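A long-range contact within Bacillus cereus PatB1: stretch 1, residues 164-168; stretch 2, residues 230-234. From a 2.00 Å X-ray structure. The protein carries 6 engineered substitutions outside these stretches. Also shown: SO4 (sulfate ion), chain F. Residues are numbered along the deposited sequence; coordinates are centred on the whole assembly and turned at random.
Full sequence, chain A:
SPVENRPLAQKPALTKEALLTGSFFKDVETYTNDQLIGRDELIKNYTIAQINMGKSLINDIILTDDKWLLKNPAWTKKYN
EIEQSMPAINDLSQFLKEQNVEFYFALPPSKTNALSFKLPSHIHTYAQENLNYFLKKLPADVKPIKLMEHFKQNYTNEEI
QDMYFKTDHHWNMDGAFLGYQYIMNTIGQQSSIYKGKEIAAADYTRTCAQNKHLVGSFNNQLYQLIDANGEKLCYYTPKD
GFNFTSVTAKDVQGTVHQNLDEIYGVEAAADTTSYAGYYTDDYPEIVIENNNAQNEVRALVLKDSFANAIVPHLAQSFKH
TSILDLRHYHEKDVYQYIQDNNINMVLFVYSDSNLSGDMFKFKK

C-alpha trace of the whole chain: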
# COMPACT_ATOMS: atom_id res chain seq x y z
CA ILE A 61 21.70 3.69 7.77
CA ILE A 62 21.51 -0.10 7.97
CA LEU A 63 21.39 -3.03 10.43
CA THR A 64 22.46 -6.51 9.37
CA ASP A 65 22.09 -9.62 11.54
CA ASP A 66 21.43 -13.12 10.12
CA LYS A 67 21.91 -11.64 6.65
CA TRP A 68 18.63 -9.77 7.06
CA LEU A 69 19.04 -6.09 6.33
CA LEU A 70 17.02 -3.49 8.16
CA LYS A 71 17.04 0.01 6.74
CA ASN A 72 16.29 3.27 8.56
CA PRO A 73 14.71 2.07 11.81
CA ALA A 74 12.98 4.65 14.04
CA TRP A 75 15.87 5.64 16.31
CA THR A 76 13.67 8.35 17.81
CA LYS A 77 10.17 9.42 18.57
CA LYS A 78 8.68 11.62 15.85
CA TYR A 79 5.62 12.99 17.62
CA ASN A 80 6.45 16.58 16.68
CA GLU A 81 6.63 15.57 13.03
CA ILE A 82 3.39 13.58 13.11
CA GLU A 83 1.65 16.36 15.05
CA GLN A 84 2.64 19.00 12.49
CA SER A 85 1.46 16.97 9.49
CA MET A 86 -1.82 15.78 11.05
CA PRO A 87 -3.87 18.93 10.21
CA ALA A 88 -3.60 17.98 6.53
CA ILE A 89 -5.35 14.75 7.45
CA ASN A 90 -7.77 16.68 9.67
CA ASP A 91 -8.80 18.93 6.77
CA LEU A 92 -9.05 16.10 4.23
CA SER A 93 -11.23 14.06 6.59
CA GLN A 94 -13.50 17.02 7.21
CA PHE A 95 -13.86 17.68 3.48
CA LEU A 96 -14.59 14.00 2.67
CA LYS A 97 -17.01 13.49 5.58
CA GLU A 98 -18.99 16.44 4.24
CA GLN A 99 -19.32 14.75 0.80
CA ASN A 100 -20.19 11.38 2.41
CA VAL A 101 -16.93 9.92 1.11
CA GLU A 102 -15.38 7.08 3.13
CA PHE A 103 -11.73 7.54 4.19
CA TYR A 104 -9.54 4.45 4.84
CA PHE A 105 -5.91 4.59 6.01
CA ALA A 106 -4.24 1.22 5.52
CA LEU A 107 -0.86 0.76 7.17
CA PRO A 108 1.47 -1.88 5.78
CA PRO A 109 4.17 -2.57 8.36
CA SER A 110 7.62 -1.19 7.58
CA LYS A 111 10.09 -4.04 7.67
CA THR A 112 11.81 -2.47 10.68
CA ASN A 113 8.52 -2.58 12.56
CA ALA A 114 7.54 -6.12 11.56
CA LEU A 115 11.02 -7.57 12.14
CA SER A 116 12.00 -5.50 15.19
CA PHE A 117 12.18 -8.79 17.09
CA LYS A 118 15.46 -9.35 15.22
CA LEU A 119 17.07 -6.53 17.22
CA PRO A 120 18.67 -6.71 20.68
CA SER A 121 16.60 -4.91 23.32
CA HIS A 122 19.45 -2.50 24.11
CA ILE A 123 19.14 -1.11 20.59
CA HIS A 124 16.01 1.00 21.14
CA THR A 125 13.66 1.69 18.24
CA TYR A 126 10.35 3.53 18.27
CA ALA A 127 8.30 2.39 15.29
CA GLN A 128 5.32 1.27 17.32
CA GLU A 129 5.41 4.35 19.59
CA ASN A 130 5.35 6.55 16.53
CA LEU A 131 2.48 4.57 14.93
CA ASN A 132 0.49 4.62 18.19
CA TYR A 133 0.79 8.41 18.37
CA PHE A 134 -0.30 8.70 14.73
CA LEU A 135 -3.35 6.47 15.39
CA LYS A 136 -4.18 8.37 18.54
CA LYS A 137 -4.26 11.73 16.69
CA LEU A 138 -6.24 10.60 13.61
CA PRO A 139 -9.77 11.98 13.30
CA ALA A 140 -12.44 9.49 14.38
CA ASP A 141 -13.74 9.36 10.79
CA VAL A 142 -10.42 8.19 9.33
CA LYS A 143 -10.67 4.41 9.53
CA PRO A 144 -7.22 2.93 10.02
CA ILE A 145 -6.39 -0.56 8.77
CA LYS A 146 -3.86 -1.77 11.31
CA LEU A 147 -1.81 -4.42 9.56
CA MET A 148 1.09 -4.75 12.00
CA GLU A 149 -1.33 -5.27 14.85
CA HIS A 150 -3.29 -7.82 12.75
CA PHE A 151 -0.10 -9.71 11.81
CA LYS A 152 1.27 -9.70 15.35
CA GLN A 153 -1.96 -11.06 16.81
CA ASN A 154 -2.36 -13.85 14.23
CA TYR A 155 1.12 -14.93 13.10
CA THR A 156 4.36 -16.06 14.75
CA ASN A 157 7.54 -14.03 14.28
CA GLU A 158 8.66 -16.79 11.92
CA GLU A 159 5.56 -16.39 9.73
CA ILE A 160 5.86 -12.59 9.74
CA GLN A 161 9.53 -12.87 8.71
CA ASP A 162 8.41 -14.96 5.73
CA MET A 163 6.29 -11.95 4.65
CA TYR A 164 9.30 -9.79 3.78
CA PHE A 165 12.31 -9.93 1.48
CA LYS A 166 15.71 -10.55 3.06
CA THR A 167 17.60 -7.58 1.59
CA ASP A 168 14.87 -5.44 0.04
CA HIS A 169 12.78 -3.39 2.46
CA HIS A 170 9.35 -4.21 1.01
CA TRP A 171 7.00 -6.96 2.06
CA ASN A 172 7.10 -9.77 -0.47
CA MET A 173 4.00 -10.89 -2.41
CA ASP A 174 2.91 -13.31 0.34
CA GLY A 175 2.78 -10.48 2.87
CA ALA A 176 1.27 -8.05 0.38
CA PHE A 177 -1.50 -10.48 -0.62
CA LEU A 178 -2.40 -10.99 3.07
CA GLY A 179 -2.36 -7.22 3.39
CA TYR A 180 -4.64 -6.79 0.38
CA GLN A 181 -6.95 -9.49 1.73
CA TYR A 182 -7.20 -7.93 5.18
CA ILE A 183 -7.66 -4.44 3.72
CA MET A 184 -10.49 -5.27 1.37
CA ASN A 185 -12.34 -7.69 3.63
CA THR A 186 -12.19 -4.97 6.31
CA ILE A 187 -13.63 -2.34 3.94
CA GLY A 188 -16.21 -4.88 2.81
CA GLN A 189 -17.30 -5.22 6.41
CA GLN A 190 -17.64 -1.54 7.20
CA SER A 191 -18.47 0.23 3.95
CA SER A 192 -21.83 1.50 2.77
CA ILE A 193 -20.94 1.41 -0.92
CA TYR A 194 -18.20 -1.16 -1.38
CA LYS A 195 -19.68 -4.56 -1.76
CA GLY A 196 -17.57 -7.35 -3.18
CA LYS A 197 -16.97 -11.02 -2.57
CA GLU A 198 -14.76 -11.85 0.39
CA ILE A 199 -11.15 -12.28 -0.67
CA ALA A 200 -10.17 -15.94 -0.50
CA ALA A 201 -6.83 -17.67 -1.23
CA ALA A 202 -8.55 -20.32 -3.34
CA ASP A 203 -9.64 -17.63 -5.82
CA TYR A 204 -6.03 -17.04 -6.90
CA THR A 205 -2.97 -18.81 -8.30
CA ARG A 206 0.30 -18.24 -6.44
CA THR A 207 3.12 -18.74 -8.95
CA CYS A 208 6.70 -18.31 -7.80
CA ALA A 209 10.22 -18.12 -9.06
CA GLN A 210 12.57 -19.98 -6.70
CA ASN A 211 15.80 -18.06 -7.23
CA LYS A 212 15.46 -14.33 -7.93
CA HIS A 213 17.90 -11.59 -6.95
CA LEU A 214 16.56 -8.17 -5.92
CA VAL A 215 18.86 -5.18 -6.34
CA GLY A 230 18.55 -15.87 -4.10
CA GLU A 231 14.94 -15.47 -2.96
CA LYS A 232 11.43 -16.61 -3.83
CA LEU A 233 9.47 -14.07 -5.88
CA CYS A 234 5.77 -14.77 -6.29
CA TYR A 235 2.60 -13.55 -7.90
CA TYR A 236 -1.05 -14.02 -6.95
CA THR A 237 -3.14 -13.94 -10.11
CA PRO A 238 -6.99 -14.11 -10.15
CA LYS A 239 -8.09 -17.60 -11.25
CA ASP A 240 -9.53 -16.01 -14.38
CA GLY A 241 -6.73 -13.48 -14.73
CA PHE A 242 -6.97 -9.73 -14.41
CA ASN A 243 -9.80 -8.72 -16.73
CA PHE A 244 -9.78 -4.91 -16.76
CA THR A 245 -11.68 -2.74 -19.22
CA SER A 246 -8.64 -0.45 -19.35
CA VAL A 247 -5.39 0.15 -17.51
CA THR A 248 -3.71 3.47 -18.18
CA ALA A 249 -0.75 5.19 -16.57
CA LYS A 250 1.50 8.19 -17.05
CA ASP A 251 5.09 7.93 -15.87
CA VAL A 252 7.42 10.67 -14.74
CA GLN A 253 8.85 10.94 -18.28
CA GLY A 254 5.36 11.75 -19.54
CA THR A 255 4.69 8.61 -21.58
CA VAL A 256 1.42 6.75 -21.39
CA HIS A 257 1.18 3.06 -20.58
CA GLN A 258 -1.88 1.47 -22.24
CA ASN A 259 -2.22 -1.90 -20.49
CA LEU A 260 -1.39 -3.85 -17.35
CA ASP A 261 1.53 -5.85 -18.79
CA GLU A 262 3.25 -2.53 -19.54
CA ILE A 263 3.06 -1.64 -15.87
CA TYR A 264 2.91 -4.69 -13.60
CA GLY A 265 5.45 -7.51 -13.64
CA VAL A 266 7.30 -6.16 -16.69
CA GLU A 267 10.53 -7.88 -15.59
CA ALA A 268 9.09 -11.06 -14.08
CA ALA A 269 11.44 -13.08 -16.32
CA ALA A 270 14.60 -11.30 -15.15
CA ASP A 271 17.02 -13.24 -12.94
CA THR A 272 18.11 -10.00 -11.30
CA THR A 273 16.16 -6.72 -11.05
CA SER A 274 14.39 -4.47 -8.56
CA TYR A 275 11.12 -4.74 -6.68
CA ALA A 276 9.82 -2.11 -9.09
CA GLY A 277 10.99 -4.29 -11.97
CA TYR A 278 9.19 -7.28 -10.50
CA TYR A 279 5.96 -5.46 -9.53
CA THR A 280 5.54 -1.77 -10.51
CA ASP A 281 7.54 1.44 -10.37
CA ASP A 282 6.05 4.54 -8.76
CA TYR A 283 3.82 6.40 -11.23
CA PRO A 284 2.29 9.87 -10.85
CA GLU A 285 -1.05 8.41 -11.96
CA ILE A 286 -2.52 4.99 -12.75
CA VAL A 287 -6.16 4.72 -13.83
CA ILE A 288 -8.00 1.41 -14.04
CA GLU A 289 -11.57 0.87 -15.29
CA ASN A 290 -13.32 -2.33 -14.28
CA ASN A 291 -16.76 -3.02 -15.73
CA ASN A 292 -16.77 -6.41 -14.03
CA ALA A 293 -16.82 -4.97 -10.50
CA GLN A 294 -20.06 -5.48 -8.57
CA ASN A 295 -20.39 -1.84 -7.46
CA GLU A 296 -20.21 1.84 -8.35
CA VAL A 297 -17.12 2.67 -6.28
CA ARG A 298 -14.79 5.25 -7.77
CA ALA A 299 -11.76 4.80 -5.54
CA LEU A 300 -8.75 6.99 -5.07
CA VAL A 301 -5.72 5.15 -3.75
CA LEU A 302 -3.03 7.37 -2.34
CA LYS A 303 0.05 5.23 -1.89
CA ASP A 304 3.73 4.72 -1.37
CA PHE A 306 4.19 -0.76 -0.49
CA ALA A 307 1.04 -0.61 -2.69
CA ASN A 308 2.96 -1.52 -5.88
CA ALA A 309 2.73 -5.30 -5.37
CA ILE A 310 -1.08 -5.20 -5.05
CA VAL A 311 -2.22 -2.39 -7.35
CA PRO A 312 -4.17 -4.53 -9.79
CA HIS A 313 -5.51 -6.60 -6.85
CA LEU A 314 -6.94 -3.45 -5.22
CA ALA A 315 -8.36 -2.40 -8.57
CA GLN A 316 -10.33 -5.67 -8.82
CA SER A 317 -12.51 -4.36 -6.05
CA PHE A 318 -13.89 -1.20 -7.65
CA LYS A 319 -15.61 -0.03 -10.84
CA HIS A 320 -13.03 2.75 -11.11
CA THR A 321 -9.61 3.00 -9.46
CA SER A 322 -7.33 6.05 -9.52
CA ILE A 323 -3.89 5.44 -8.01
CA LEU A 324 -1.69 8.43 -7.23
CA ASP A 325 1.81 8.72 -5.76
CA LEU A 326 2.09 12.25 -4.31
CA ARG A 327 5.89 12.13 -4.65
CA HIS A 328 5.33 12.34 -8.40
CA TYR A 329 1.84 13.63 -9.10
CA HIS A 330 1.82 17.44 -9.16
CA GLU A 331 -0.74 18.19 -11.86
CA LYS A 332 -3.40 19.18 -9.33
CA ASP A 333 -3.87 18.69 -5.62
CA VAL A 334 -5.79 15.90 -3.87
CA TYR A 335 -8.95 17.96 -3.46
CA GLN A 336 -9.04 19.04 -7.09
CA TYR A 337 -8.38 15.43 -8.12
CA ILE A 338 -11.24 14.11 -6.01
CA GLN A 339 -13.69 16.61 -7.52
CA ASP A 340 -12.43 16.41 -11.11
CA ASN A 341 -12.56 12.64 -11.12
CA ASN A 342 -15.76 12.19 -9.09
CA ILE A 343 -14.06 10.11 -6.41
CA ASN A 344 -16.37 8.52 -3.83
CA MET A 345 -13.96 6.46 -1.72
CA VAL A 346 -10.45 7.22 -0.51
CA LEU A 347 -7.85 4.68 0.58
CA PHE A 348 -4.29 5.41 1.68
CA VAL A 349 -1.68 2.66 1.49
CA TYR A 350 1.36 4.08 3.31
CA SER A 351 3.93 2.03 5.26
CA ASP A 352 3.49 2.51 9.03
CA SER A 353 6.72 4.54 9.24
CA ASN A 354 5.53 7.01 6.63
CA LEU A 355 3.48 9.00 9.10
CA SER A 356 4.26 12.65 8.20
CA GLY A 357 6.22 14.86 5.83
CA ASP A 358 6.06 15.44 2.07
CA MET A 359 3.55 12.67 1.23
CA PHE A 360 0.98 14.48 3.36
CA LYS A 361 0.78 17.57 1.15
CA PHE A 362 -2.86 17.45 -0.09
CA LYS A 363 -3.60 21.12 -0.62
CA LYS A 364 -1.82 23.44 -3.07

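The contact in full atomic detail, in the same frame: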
# COMPACT_ATOMS: atom_id res chain seq x y z
N TYR A 164 8.42 -10.82 4.30
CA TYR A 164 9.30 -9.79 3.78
C TYR A 164 10.48 -10.37 3.01
O TYR A 164 10.88 -11.53 3.23
CB TYR A 164 9.81 -8.88 4.92
CG TYR A 164 8.71 -8.01 5.48
CD1 TYR A 164 7.77 -8.53 6.36
CD2 TYR A 164 8.59 -6.67 5.10
CE1 TYR A 164 6.74 -7.75 6.85
CE2 TYR A 164 7.56 -5.87 5.61
CZ TYR A 164 6.64 -6.43 6.48
OH TYR A 164 5.60 -5.70 6.99
N PHE A 165 11.06 -9.57 2.13
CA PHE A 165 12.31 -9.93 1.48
C PHE A 165 13.47 -9.81 2.46
O PHE A 165 13.39 -9.07 3.43
CB PHE A 165 12.57 -9.06 0.26
CG PHE A 165 11.57 -9.23 -0.84
CD1 PHE A 165 11.54 -10.40 -1.58
CD2 PHE A 165 10.67 -8.22 -1.13
CE1 PHE A 165 10.61 -10.55 -2.60
CE2 PHE A 165 9.75 -8.38 -2.16
CZ PHE A 165 9.72 -9.53 -2.88
N LYS A 166 14.55 -10.52 2.18
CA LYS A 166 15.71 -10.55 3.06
C LYS A 166 16.52 -9.25 3.01
O LYS A 166 16.94 -8.72 4.05
CB LYS A 166 16.61 -11.74 2.69
CG LYS A 166 17.41 -12.30 3.83
CD LYS A 166 17.36 -13.82 3.81
CE LYS A 166 17.88 -14.41 5.11
NZ LYS A 166 19.34 -14.16 5.32
N THR A 167 16.74 -8.74 1.80
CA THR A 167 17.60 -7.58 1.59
C THR A 167 16.79 -6.34 1.20
O THR A 167 17.12 -5.22 1.58
CB THR A 167 18.66 -7.86 0.51
OG1 THR A 167 19.24 -9.15 0.71
CG2 THR A 167 19.77 -6.80 0.54
N ASP A 168 15.73 -6.55 0.43
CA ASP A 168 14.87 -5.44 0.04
C ASP A 168 13.93 -5.09 1.19
O ASP A 168 13.59 -5.95 1.99
CB ASP A 168 14.07 -5.79 -1.20
CG ASP A 168 13.26 -4.63 -1.71
OD1 ASP A 168 13.87 -3.68 -2.24
OD2 ASP A 168 12.03 -4.66 -1.59
N GLY A 230 19.77 -16.00 -3.32
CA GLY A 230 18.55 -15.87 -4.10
C GLY A 230 17.30 -16.10 -3.28
O GLY A 230 17.31 -16.87 -2.32
N GLU A 231 16.22 -15.43 -3.68
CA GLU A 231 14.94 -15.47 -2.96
C GLU A 231 13.76 -15.87 -3.83
O GLU A 231 13.82 -15.81 -5.06
CB GLU A 231 14.63 -14.10 -2.35
CG GLU A 231 15.70 -13.59 -1.42
CD GLU A 231 15.31 -12.26 -0.80
OE1 GLU A 231 16.07 -11.29 -0.97
OE2 GLU A 231 14.25 -12.21 -0.14
N LYS A 232 12.67 -16.23 -3.17
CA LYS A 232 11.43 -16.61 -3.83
C LYS A 232 10.54 -15.40 -4.11
O LYS A 232 10.12 -14.68 -3.20
CB LYS A 232 10.69 -17.65 -2.99
CG LYS A 232 9.32 -18.03 -3.53
CD LYS A 232 8.64 -19.06 -2.66
CE LYS A 232 9.36 -20.39 -2.73
NZ LYS A 232 8.68 -21.43 -1.91
N LEU A 233 10.24 -15.20 -5.38
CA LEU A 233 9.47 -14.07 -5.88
C LEU A 233 8.17 -14.62 -6.46
O LEU A 233 8.21 -15.47 -7.36
CB LEU A 233 10.29 -13.32 -6.94
CG LEU A 233 9.94 -11.92 -7.46
CD1 LEU A 233 8.58 -11.84 -8.17
CD2 LEU A 233 10.05 -10.87 -6.36
N CYS A 234 7.04 -14.15 -5.95
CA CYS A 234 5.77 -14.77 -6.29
C CYS A 234 4.77 -13.79 -6.85
O CYS A 234 4.92 -12.57 -6.71
CB CYS A 234 5.15 -15.46 -5.06
SG CYS A 234 6.19 -16.66 -4.25
S SO4 F . 6.63 -21.73 0.56
O1 SO4 F . 6.14 -22.56 -0.54
O2 SO4 F . 5.61 -21.65 1.60
O3 SO4 F . 6.94 -20.40 0.06
O4 SO4 F . 7.84 -22.33 1.12

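A recurring way to join an irregular loop to a strand is to let one acidic side chain reach across and accept a hydrogen bond from a backbone NH, with a small apolar contact beside it. The contact between residues 164-168 and 230-234 of PatB1 is a compact example. The first stretch has no regular helix or strand; its backbone runs extended through Tyr164 and Phe165 (phi/psi -126/157° and -74/158°) and bends at Lys166, where psi falls to -44°. In the second stretch, Glu231 to Cys234 lie in a strand that continues later in the chain. The two backbones do not pair: the closest approach of their CA atoms, between Phe165 and Glu231, is 7.6 Å, so the gap is bridged by side chains. The touching residues are at least 64 positions apart in sequence, and the contact buries 215 Å², counting both sides.

Glu231 is the principal bridge. Its CA-to-CB bond points toward the first stretch, and an m, t conformation (chi1 -57°, chi2 -177°) carries the carboxylate across the gap. There Glu231 OE2 accepts a hydrogen bond from the backbone N of Lys166, at 2.9 Å and with an N-H...O angle of 168°, short and nearly straight. Because the donor belongs to the main chain, the bond does not depend on the side chain of Lys166. Glutamate suits the position well: two methylenes supply the reach, and the carboxylate supplies the acceptor. The other oxygen, Glu231 OE1, lies 3.8 Å from Thr167 N, a proximity without a hydrogen bond.

The same carboxylate also packs against Phe165. Glu231 OE2 is 3.4 Å from Phe165 CA and 3.6 Å from Phe165 CD1, meeting the ring at its edge, near the ring plane. This placement is electrostatically reasonable, since the rim of an aromatic ring carries the partial positive charge of its hydrogens.

Farther along the ring the contact becomes apolar. Phe165 CZ lies 3.7 Å from Leu233 CD2. Both CA-to-CB bonds point sideways relative to the opposing stretch, but the end of the Leu233 side chain comes nearer, bringing its methyl group to the ring. Both residues are buried, as suits their hydrocarbon side chains. Between Glu231 and Leu233 in sequence, Lys232 offers the ring its backbone instead: its O is 4.2 Å from Phe165 CE1.

The two lysines show how a long side chain can leave a contact that its own residue helps to form. Lys166 starts toward the second stretch, and its CB comes within 3.7 Å of Glu231 OE2, but its end leads away and NZ is hydrogen-bonded elsewhere in the structure. The side chain of Lys232 also leads away, and its NZ makes a weak 2.8 Å hydrogen bond to O3 of a sulfate ion, probably from the crystallisation liquor. The amino ends of both lysines thus lead out of the contact, while one directed hydrogen bond and a modest apolar patch join the loop to the strand.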